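Local coordinates for protein metallo-beta-lactamase (Pseudomonas stutzeri, PDB 4ZEJ) that probably hydrolyses the amide bond of beta-lactam antibiotics to give substituted beta-amino acids, using a two-zinc active site in the bacterial periplasm, at residues D176-S181 against S213-A218; E13-H18 against P148-L153. All coordinates share one frame; numbering follows the deposited sequence.

Interaction 1 (D176-S181 against S213-A218); sequences DQWSRS and SLAETA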
loop_
_atom_site.group_PDB
_atom_site.type_symbol
_atom_site.label_atom_id
_atom_site.label_comp_id
_atom_site.label_asym_id
_atom_site.label_seq_id
_atom_site.Cartn_x
_atom_site.Cartn_y
_atom_site.Cartn_z
ATOM N N ASP A 176 16.728 12.582 2.678
ATOM C CA ASP A 176 18.014 12.043 3.186
ATOM C C ASP A 176 17.844 10.684 3.865
ATOM O O ASP A 176 18.613 9.749 3.595
ATOM C CB ASP A 176 18.696 13.027 4.125
ATOM C CG ASP A 176 19.227 14.246 3.400
ATOM O OD1 ASP A 176 19.812 14.097 2.306
ATOM O OD2 ASP A 176 19.075 15.356 3.930
ATOM N N GLN A 177 16.811 10.560 4.697
ATOM C CA GLN A 177 16.507 9.303 5.369
ATOM C C GLN A 177 16.064 8.189 4.402
ATOM O O GLN A 177 16.313 7.015 4.657
ATOM C CB GLN A 177 15.445 9.540 6.449
ATOM C CG GLN A 177 15.053 8.339 7.317
ATOM C CD GLN A 177 16.212 7.559 7.925
ATOM O OE1 GLN A 177 17.135 8.138 8.546
ATOM N NE2 GLN A 177 16.161 6.228 7.789
ATOM N N TRP A 178 15.431 8.559 3.290
ATOM C CA TRP A 178 14.805 7.563 2.396
ATOM C C TRP A 178 15.817 6.543 1.884
ATOM O O TRP A 178 15.521 5.354 1.837
ATOM C CB TRP A 178 14.090 8.258 1.234
ATOM C CG TRP A 178 13.025 7.489 0.533
ATOM C CD1 TRP A 178 12.878 6.119 0.431
ATOM C CD2 TRP A 178 11.985 8.058 -0.256
ATOM N NE1 TRP A 178 11.776 5.819 -0.332
ATOM C CE2 TRP A 178 11.214 6.990 -0.774
ATOM C CE3 TRP A 178 11.599 9.376 -0.540
ATOM C CZ2 TRP A 178 10.094 7.198 -1.573
ATOM C CZ3 TRP A 178 10.473 9.584 -1.345
ATOM C CH2 TRP A 178 9.735 8.504 -1.844
ATOM N N SER A 179 17.017 6.990 1.521
ATOM C CA SER A 179 18.028 6.045 1.018
ATOM C C SER A 179 18.394 5.024 2.106
ATOM O O SER A 179 18.512 3.830 1.817
ATOM C CB SER A 179 19.268 6.780 0.481
ATOM O OG SER A 179 19.867 7.578 1.475
ATOM N N ARG A 180 18.537 5.489 3.348
ATOM C CA ARG A 180 18.839 4.597 4.480
ATOM C C ARG A 180 17.684 3.655 4.782
ATOM O O ARG A 180 17.899 2.474 5.018
ATOM C CB ARG A 180 19.168 5.384 5.748
ATOM C CG ARG A 180 20.551 5.994 5.748
ATOM C CD ARG A 180 20.884 6.575 7.112
ATOM N NE ARG A 180 20.051 7.747 7.405
ATOM C CZ ARG A 180 20.243 8.977 6.914
ATOM N NH1 ARG A 180 21.248 9.242 6.071
ATOM N NH2 ARG A 180 19.424 9.962 7.273
ATOM N N SER A 181 16.463 4.195 4.787
ATOM C CA SER A 181 15.261 3.380 4.952
ATOM C C SER A 181 15.154 2.312 3.876
ATOM O O SER A 181 14.791 1.172 4.167
ATOM C CB SER A 181 13.998 4.254 4.936
ATOM O OG SER A 181 14.095 5.248 5.940
ATOM N N SER A 213 18.611 4.729 -5.089
ATOM C CA SER A 213 19.397 5.642 -5.937
ATOM C C SER A 213 18.696 6.976 -6.195
ATOM O O SER A 213 19.340 8.034 -6.100
ATOM C CB SER A 213 19.786 4.964 -7.247
ATOM O OG SER A 213 20.570 5.816 -8.059
ATOM N N LEU A 214 17.400 6.938 -6.499
ATOM C CA LEU A 214 16.618 8.174 -6.678
ATOM C C LEU A 214 16.707 9.076 -5.448
ATOM O O LEU A 214 16.877 10.297 -5.575
ATOM C CB LEU A 214 15.150 7.893 -6.981
ATOM C CG LEU A 214 14.807 7.272 -8.349
ATOM C CD1 LEU A 214 13.356 6.870 -8.333
ATOM C CD2 LEU A 214 15.114 8.235 -9.482
ATOM N N ALA A 215 16.589 8.480 -4.256
ATOM C CA ALA A 215 16.691 9.236 -3.014
ATOM C C ALA A 215 18.093 9.842 -2.841
ATOM O O ALA A 215 18.232 10.978 -2.378
ATOM C CB ALA A 215 16.337 8.365 -1.822
ATOM N N GLU A 216 19.122 9.091 -3.223
ATOM C CA GLU A 216 20.505 9.574 -3.142
ATOM C C GLU A 216 20.754 10.791 -4.030
ATOM O O GLU A 216 21.473 11.703 -3.617
ATOM C CB GLU A 216 21.509 8.471 -3.495
ATOM C CG GLU A 216 21.537 7.347 -2.468
ATOM C CD GLU A 216 22.348 6.146 -2.901
ATOM O OE1 GLU A 216 22.779 5.383 -2.012
ATOM O OE2 GLU A 216 22.597 5.964 -4.108
ATOM N N THR A 217 20.185 10.808 -5.236
ATOM C CA THR A 217 20.401 11.942 -6.148
ATOM C C THR A 217 19.438 13.107 -5.881
ATOM O O THR A 217 19.749 14.251 -6.229
ATOM C CB THR A 217 20.381 11.515 -7.627
ATOM O OG1 THR A 217 19.152 10.866 -7.937
ATOM C CG2 THR A 217 21.545 10.572 -7.911
ATOM N N ALA A 218 18.316 12.843 -5.217
ATOM C CA ALA A 218 17.407 13.910 -4.819
ATOM C C ALA A 218 17.989 14.747 -3.667
ATOM O O ALA A 218 17.661 15.913 -3.546
ATOM C CB ALA A 218 16.035 13.355 -4.451
#

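Interaction 2 (E13-H18 against P148-L153); sequences ENIFLH and PKSKIL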
loop_
_atom_site.group_PDB
_atom_site.type_symbol
_atom_site.label_atom_id
_atom_site.label_comp_id
_atom_site.label_asym_id
_atom_site.label_seq_id
_atom_site.Cartn_x
_atom_site.Cartn_y
_atom_site.Cartn_z
ATOM N N GLU A 13 -0.473 -17.132 -7.578
ATOM C CA GLU A 13 -1.433 -17.872 -6.754
ATOM C C GLU A 13 -1.755 -17.076 -5.484
ATOM O O GLU A 13 -0.849 -16.645 -4.762
ATOM C CB GLU A 13 -0.901 -19.257 -6.372
ATOM C CG GLU A 13 -1.898 -20.117 -5.577
ATOM C CD GLU A 13 -1.320 -21.434 -5.097
ATOM O OE1 GLU A 13 -0.092 -21.629 -5.202
ATOM O OE2 GLU A 13 -2.095 -22.293 -4.608
ATOM N N ASN A 14 -3.045 -16.864 -5.251
ATOM C CA ASN A 14 -3.555 -16.226 -4.036
ATOM C C ASN A 14 -3.305 -14.718 -3.908
ATOM O O ASN A 14 -3.657 -14.140 -2.886
ATOM C CB ASN A 14 -3.069 -16.970 -2.767
ATOM C CG ASN A 14 -3.699 -18.340 -2.617
ATOM O OD1 ASN A 14 -4.871 -18.519 -2.922
ATOM N ND2 ASN A 14 -2.932 -19.307 -2.124
ATOM N N ILE A 15 -2.745 -14.077 -4.933
ATOM C CA ILE A 15 -2.385 -12.653 -4.849
ATOM C C ILE A 15 -2.925 -11.901 -6.053
ATOM O O ILE A 15 -2.600 -12.226 -7.203
ATOM C CB ILE A 15 -0.852 -12.441 -4.753
ATOM C CG1 ILE A 15 -0.258 -13.223 -3.567
ATOM C CG2 ILE A 15 -0.518 -10.944 -4.668
ATOM C CD1 ILE A 15 -0.679 -12.770 -2.182
ATOM N N PHE A 16 -3.737 -10.880 -5.783
ATOM C CA PHE A 16 -4.354 -10.082 -6.828
ATOM C C PHE A 16 -3.996 -8.616 -6.656
ATOM O O PHE A 16 -3.992 -8.102 -5.537
ATOM C CB PHE A 16 -5.868 -10.261 -6.793
ATOM C CG PHE A 16 -6.301 -11.669 -7.102
ATOM C CD1 PHE A 16 -6.656 -12.028 -8.395
ATOM C CD2 PHE A 16 -6.294 -12.648 -6.109
ATOM C CE1 PHE A 16 -7.034 -13.331 -8.693
ATOM C CE2 PHE A 16 -6.656 -13.962 -6.396
ATOM C CZ PHE A 16 -7.030 -14.303 -7.689
ATOM N N LEU A 17 -3.696 -7.970 -7.776
ATOM C CA LEU A 17 -3.390 -6.544 -7.823
ATOM C C LEU A 17 -4.645 -5.802 -8.211
ATOM O O LEU A 17 -5.289 -6.157 -9.204
ATOM C CB LEU A 17 -2.318 -6.297 -8.885
ATOM C CG LEU A 17 -1.875 -4.850 -9.078
ATOM C CD1 LEU A 17 -0.972 -4.446 -7.939
ATOM C CD2 LEU A 17 -1.152 -4.728 -10.424
ATOM N N HIS A 18 -5.035 -4.807 -7.411
ATOM C CA HIS A 18 -6.112 -3.915 -7.793
ATOM C C HIS A 18 -5.546 -2.564 -8.211
ATOM O O HIS A 18 -4.647 -2.029 -7.563
ATOM C CB HIS A 18 -7.235 -3.820 -6.740
ATOM C CG HIS A 18 -6.861 -3.201 -5.428
ATOM N ND1 HIS A 18 -6.784 -1.838 -5.239
ATOM C CD2 HIS A 18 -6.683 -3.755 -4.204
ATOM C CE1 HIS A 18 -6.517 -1.582 -3.973
ATOM N NE2 HIS A 18 -6.460 -2.725 -3.322
ATOM N N PRO A 148 5.214 -13.485 3.611
ATOM C CA PRO A 148 6.235 -14.545 3.651
ATOM C C PRO A 148 5.911 -15.793 2.830
ATOM O O PRO A 148 6.827 -16.412 2.295
ATOM C CB PRO A 148 6.354 -14.890 5.149
ATOM C CG PRO A 148 5.212 -14.228 5.824
ATOM C CD PRO A 148 4.806 -13.069 4.967
ATOM N N LYS A 149 4.628 -16.137 2.724
ATOM C CA LYS A 149 4.193 -17.304 1.952
ATOM C C LYS A 149 4.384 -17.109 0.447
ATOM O O LYS A 149 4.679 -18.071 -0.267
ATOM C CB LYS A 149 2.726 -17.639 2.252
ATOM C CG LYS A 149 2.474 -18.018 3.704
ATOM C CD LYS A 149 1.006 -18.315 3.983
ATOM C CE LYS A 149 0.574 -19.679 3.497
ATOM N NZ LYS A 149 -0.597 -20.165 4.276
ATOM N N SER A 150 4.215 -15.872 -0.020
ATOM C CA SER A 150 4.304 -15.532 -1.441
ATOM C C SER A 150 5.652 -14.937 -1.864
ATOM O O SER A 150 5.918 -14.829 -3.062
ATOM C CB SER A 150 3.200 -14.534 -1.789
ATOM O OG SER A 150 1.941 -15.062 -1.421
ATOM N N LYS A 151 6.482 -14.546 -0.896
ATOM C CA LYS A 151 7.749 -13.869 -1.169
ATOM C C LYS A 151 7.536 -12.562 -1.938
ATOM O O LYS A 151 8.338 -12.198 -2.811
ATOM C CB LYS A 151 8.736 -14.790 -1.912
ATOM C CG LYS A 151 8.856 -16.201 -1.350
ATOM C CD LYS A 151 9.395 -16.194 0.072
ATOM C CE LYS A 151 9.418 -17.592 0.673
ATOM N NZ LYS A 151 9.460 -17.518 2.160
ATOM N N ILE A 152 6.455 -11.872 -1.592
ATOM C CA ILE A 152 6.117 -10.579 -2.170
ATOM C C ILE A 152 6.317 -9.522 -1.098
ATOM O O ILE A 152 5.838 -9.669 0.031
ATOM C CB ILE A 152 4.664 -10.537 -2.679
ATOM C CG1 ILE A 152 4.506 -11.456 -3.899
ATOM C CG2 ILE A 152 4.214 -9.091 -2.978
ATOM C CD1 ILE A 152 3.064 -11.692 -4.301
ATOM N N LEU A 153 7.013 -8.451 -1.465
ATOM C CA LEU A 153 7.043 -7.241 -0.677
ATOM C C LEU A 153 6.179 -6.197 -1.364
ATOM O O LEU A 153 6.453 -5.796 -2.491
ATOM C CB LEU A 153 8.477 -6.725 -0.537
ATOM C CG LEU A 153 8.654 -5.509 0.355
ATOM C CD1 LEU A 153 8.359 -5.855 1.806
ATOM C CD2 LEU A 153 10.066 -4.954 0.177
HETATM O O HOH W 1 1.453 -17.069 -3.078
#

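Interaction 1 (D176-S181 against S213-A218)
W178, S179 and A215 meet where helix 175-188 and helix 206-218 run side by side in nearly antiparallel directions, their local axes 7.9 Å apart at an angle of 155°. So close an approach depends on small residues: S179 and A215 face each other with 5.3 Å between their CA atoms, and the CB of A215 fits against the first helix, 3.7 Å from the backbone N of S179.

W178 repays being followed outward. Its CB lies 3.8 Å from the CB of A215, and CG, 4.2 Å away, is the ring atom nearest that methyl, which sits obliquely to the indole. Beyond CG the ring turns away from A215; with CG anti to the backbone N (chi1 -159°), it heads into the protein, where NE1 is hydrogen-bonded to the carbonyl O of F158, the two rings stack, and the indole touches the zinc ligand H138. A215 therefore packs at the root of a second-shell side chain.

At the outer margin E216 contributes only the aliphatic part of its chain, its CG resting 3.8 Å from the CB of S179, while its carboxylate forms a salt bridge with K212 on its own helix. On the far side of the first helix, Q177 OE1 takes two bonds from R180, from NE and NH2, and Q177 NE2 donates to S181 OG at 2.9 Å, which is also hydrogen-bonded to the carbonyl O of G136.

Between the two segments the contact is thus van der Waals, resting on small side chains, with a polar link, D176 OD1 to S219 OG, just past 213-218.

Interaction 2 (E13-H18 against P148-L153)
I15 meets S150 and I152 in a buried contact between the start of strand 15-24 and the turn leading into strand 152-156. The apolar part is a meeting of two isoleucines that reach toward each other tip to tip. CD1 of I152 ends 3.7 Å from CG2 of I15 and equally near its CG1, so one methyl lies against both branches. An almost straight chain (chi2 169°) carries that methyl across from the second strand. Around this pair, I15 also packs on V37 and L147, and I152 on K12.

A mixed contact lies alongside. The hydroxyl OG of S150 is 3.6 Å from CD1 of I15, pressed against hydrocarbon rather than bonded to it. Its polar partner here is a water: one molecule sits 2.6 Å from S150 OG and donates to the carbonyl O of E13 at 2.9 Å, bridging the two segments.

Charged and backbone groups hold the turn itself. K151 folds back so that NZ donates to the carbonyl O of P148 at 2.9 Å, and the same NZ pairs with E191. Opposite L147, K151, with its positive phi of 59°, and I152 form a G1 beta bulge, closing the hairpin of strands 144-147 and 152-156. Strand 15-24 belongs to the other sheet, making this inter-sheet core packing in the αββα sandwich of the metallo-beta-lactamase fold.

Followed from the N terminus, the chain enters interaction 2 at residues 13-18, in the first sheet, and completes it at 148-153, after passing through the rest of that sheet and into the second. The 129 intervening residues contain the zinc ligands H76, H78, D80 and H138. Interaction 1 opens later, at 176-181, and closes at 213-218 after 31 residues that include H199. The two loops are therefore in series, neither nested nor crossed. The chain passes from strand 152-156, by way of the zinc ligand C157, to helix 175-188, and so from one contact to the other. With centres 27 Å apart, interaction 2 joins the two sheets, whereas interaction 1 pairs the last two helices.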